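Local coordinates for DUF4595 domain-containing protein (Bacteroides vulgatus, PDB 3TZG) that is of unknown function but folds as a porin-like beta barrel whose interior is partly filled by a loop and a short helix, at residues A173-Y178 with I231-N236. Numbering follows the deposited sequence.
Sequences AYVIDY and IEVLYN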
loop_
_atom_site.group_PDB
_atom_site.type_symbol
_atom_site.label_atom_id
_atom_site.label_comp_id
_atom_site.label_asym_id
_atom_site.label_seq_id
_atom_site.Cartn_x
_atom_site.Cartn_y
_atom_site.Cartn_z
ATOM N N ALA A 173 1.452 -5.268 -1.570
ATOM C CA ALA A 173 1.494 -3.934 -0.966
ATOM C C ALA A 173 2.882 -3.314 -1.085
ATOM O O ALA A 173 3.010 -2.097 -1.040
ATOM C CB ALA A 173 1.087 -4.015 0.492
ATOM N N TYR A 174 3.926 -4.141 -1.236
ATOM C CA TYR A 174 5.282 -3.634 -1.346
ATOM C C TYR A 174 5.596 -3.202 -2.778
ATOM O O TYR A 174 6.627 -2.550 -2.959
ATOM C CB TYR A 174 6.303 -4.671 -0.850
ATOM C CG TYR A 174 6.306 -4.829 0.659
ATOM C CD1 TYR A 174 6.820 -3.831 1.483
ATOM C CD2 TYR A 174 5.753 -5.952 1.265
ATOM C CE1 TYR A 174 6.769 -3.938 2.870
ATOM C CE2 TYR A 174 5.693 -6.071 2.656
ATOM C CZ TYR A 174 6.205 -5.061 3.456
ATOM O OH TYR A 174 6.204 -5.165 4.838
ATOM N N VAL A 175 4.712 -3.493 -3.781
ATOM C CA VAL A 175 4.962 -3.107 -5.186
ATOM C C VAL A 175 3.785 -2.340 -5.861
ATOM O O VAL A 175 4.012 -1.664 -6.873
ATOM C CB VAL A 175 5.308 -4.319 -6.072
ATOM C CG1 VAL A 175 6.597 -4.986 -5.625
ATOM C CG2 VAL A 175 4.168 -5.331 -6.150
ATOM N N ILE A 176 2.548 -2.470 -5.363
ATOM C CA ILE A 176 1.419 -1.812 -6.059
ATOM C C ILE A 176 1.326 -0.320 -5.672
ATOM O O ILE A 176 2.043 0.159 -4.773
ATOM C CB ILE A 176 0.055 -2.520 -5.890
ATOM C CG1 ILE A 176 -0.482 -2.382 -4.457
ATOM C CG2 ILE A 176 0.221 -3.991 -6.361
ATOM C CD1 ILE A 176 -1.779 -3.028 -4.170
ATOM N N ASP A 177 0.500 0.406 -6.474
ATOM C CA ASP A 177 0.218 1.845 -6.486
ATOM C C ASP A 177 -0.848 2.200 -5.497
ATOM O O ASP A 177 -1.985 1.780 -5.676
ATOM C CB ASP A 177 -0.266 2.215 -7.898
ATOM C CG ASP A 177 0.163 3.562 -8.403
ATOM O OD1 ASP A 177 1.269 3.650 -8.981
ATOM O OD2 ASP A 177 -0.628 4.515 -8.283
ATOM N N TYR A 178 -0.520 2.990 -4.472
ATOM C CA TYR A 178 -1.484 3.440 -3.451
ATOM C C TYR A 178 -1.118 4.871 -2.971
ATOM O O TYR A 178 -0.001 5.353 -3.204
ATOM C CB TYR A 178 -1.565 2.450 -2.265
ATOM C CG TYR A 178 -0.226 2.205 -1.615
ATOM C CD1 TYR A 178 0.315 3.121 -0.722
ATOM C CD2 TYR A 178 0.531 1.085 -1.936
ATOM C CE1 TYR A 178 1.595 2.960 -0.208
ATOM C CE2 TYR A 178 1.791 0.886 -1.385
ATOM C CZ TYR A 178 2.320 1.826 -0.513
ATOM O OH TYR A 178 3.565 1.650 0.047
ATOM N N ILE A 231 12.222 -8.595 -2.265
ATOM C CA ILE A 231 11.408 -7.912 -3.276
ATOM C C ILE A 231 12.211 -6.731 -3.804
ATOM O O ILE A 231 12.654 -5.903 -3.014
ATOM C CB ILE A 231 10.018 -7.471 -2.744
ATOM C CG1 ILE A 231 9.233 -8.670 -2.118
ATOM C CG2 ILE A 231 9.221 -6.806 -3.872
ATOM C CD1 ILE A 231 7.923 -8.322 -1.480
ATOM N N GLU A 232 12.438 -6.679 -5.125
ATOM C CA GLU A 232 13.199 -5.597 -5.767
ATOM C C GLU A 232 12.454 -5.003 -6.923
ATOM O O GLU A 232 11.761 -5.722 -7.634
ATOM C CB GLU A 232 14.554 -6.081 -6.279
ATOM C CG GLU A 232 15.631 -6.175 -5.231
ATOM C CD GLU A 232 16.969 -6.630 -5.773
ATOM O OE1 GLU A 232 16.988 -7.382 -6.777
ATOM O OE2 GLU A 232 18.004 -6.264 -5.165
ATOM N N VAL A 233 12.611 -3.699 -7.138
ATOM C CA VAL A 233 11.984 -3.024 -8.273
ATOM C C VAL A 233 13.117 -2.290 -9.007
ATOM O O VAL A 233 13.801 -1.440 -8.427
ATOM C CB VAL A 233 10.788 -2.116 -7.863
ATOM C CG1 VAL A 233 10.235 -1.359 -9.076
ATOM C CG2 VAL A 233 9.682 -2.943 -7.191
ATOM N N LEU A 234 13.368 -2.692 -10.250
ATOM C CA LEU A 234 14.472 -2.149 -11.046
ATOM C C LEU A 234 14.028 -1.414 -12.324
ATOM O O LEU A 234 13.068 -1.812 -12.994
ATOM C CB LEU A 234 15.415 -3.278 -11.478
ATOM C CG LEU A 234 16.091 -4.076 -10.406
ATOM C CD1 LEU A 234 16.118 -5.501 -10.797
ATOM C CD2 LEU A 234 17.493 -3.546 -10.111
ATOM N N TYR A 235 14.809 -0.387 -12.686
ATOM C CA TYR A 235 14.682 0.364 -13.915
ATOM C C TYR A 235 15.909 0.106 -14.783
ATOM O O TYR A 235 17.032 0.167 -14.286
ATOM C CB TYR A 235 14.495 1.862 -13.660
ATOM C CG TYR A 235 14.487 2.659 -14.952
ATOM C CD1 TYR A 235 13.332 2.762 -15.730
ATOM C CD2 TYR A 235 15.649 3.261 -15.429
ATOM C CE1 TYR A 235 13.330 3.475 -16.933
ATOM C CE2 TYR A 235 15.663 3.954 -16.638
ATOM C CZ TYR A 235 14.503 4.065 -17.387
ATOM O OH TYR A 235 14.540 4.791 -18.563
ATOM N N ASN A 236 15.686 -0.160 -16.082
ATOM C CA ASN A 236 16.683 -0.421 -17.115
ATOM C C ASN A 236 17.669 -1.497 -16.660
ATOM O O ASN A 236 18.887 -1.388 -16.880
ATOM C CB ASN A 236 17.414 0.851 -17.520
ATOM C CG ASN A 236 18.257 0.657 -18.749
ATOM O OD1 ASN A 236 17.895 -0.070 -19.695
ATOM N ND2 ASN A 236 19.425 1.266 -18.736
#
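V175 reaches strand 227-235 through a single methyl, CG1, which lies against two residues that face the same way from the strand, I231 and V233. The nearer approach is to the CG2 branch of I231, with V175 CG1 and I231 CG2 3.6 Å apart and the two side chains crossing at about a right angle. The second approach is oblique, with V175 CG1 4.0 Å from V233 CG2. V175 sets CG1 anti to its carbonyl carbon (chi1 -63°), which aims this branch at the strand.

I231 divides its work between its two branches. While CG2 meets V175, the extended CG1 arm (chi2 175°) carries I231 CD1 to within 4.0 Å of Y174 CB, on the residue before V175. Its approach to the Y174 ring is oblique, and the bulk of that ring leads away from the strand.

This illustrates how the lumen of a beta barrel can be occupied by its own chain: the 173-178 segment, part of the loop leading to helix 181-188, runs inside the wall and lays apolar groups against inward-facing residues of a wall strand. E232, between I231 and V233, points away from the loop. Y221 of the adjacent strand 213-224 is touched by the side chains of both V175 and I231.

At its far end the Y174 side chain has other partners: its hydroxyl is hydrogen-bonded to that of Y37, and the Y174 ring meets F184 edge-to-face. Farther along, the backbone N and O of D177 bond to the hydroxyls of Y157 and Y128.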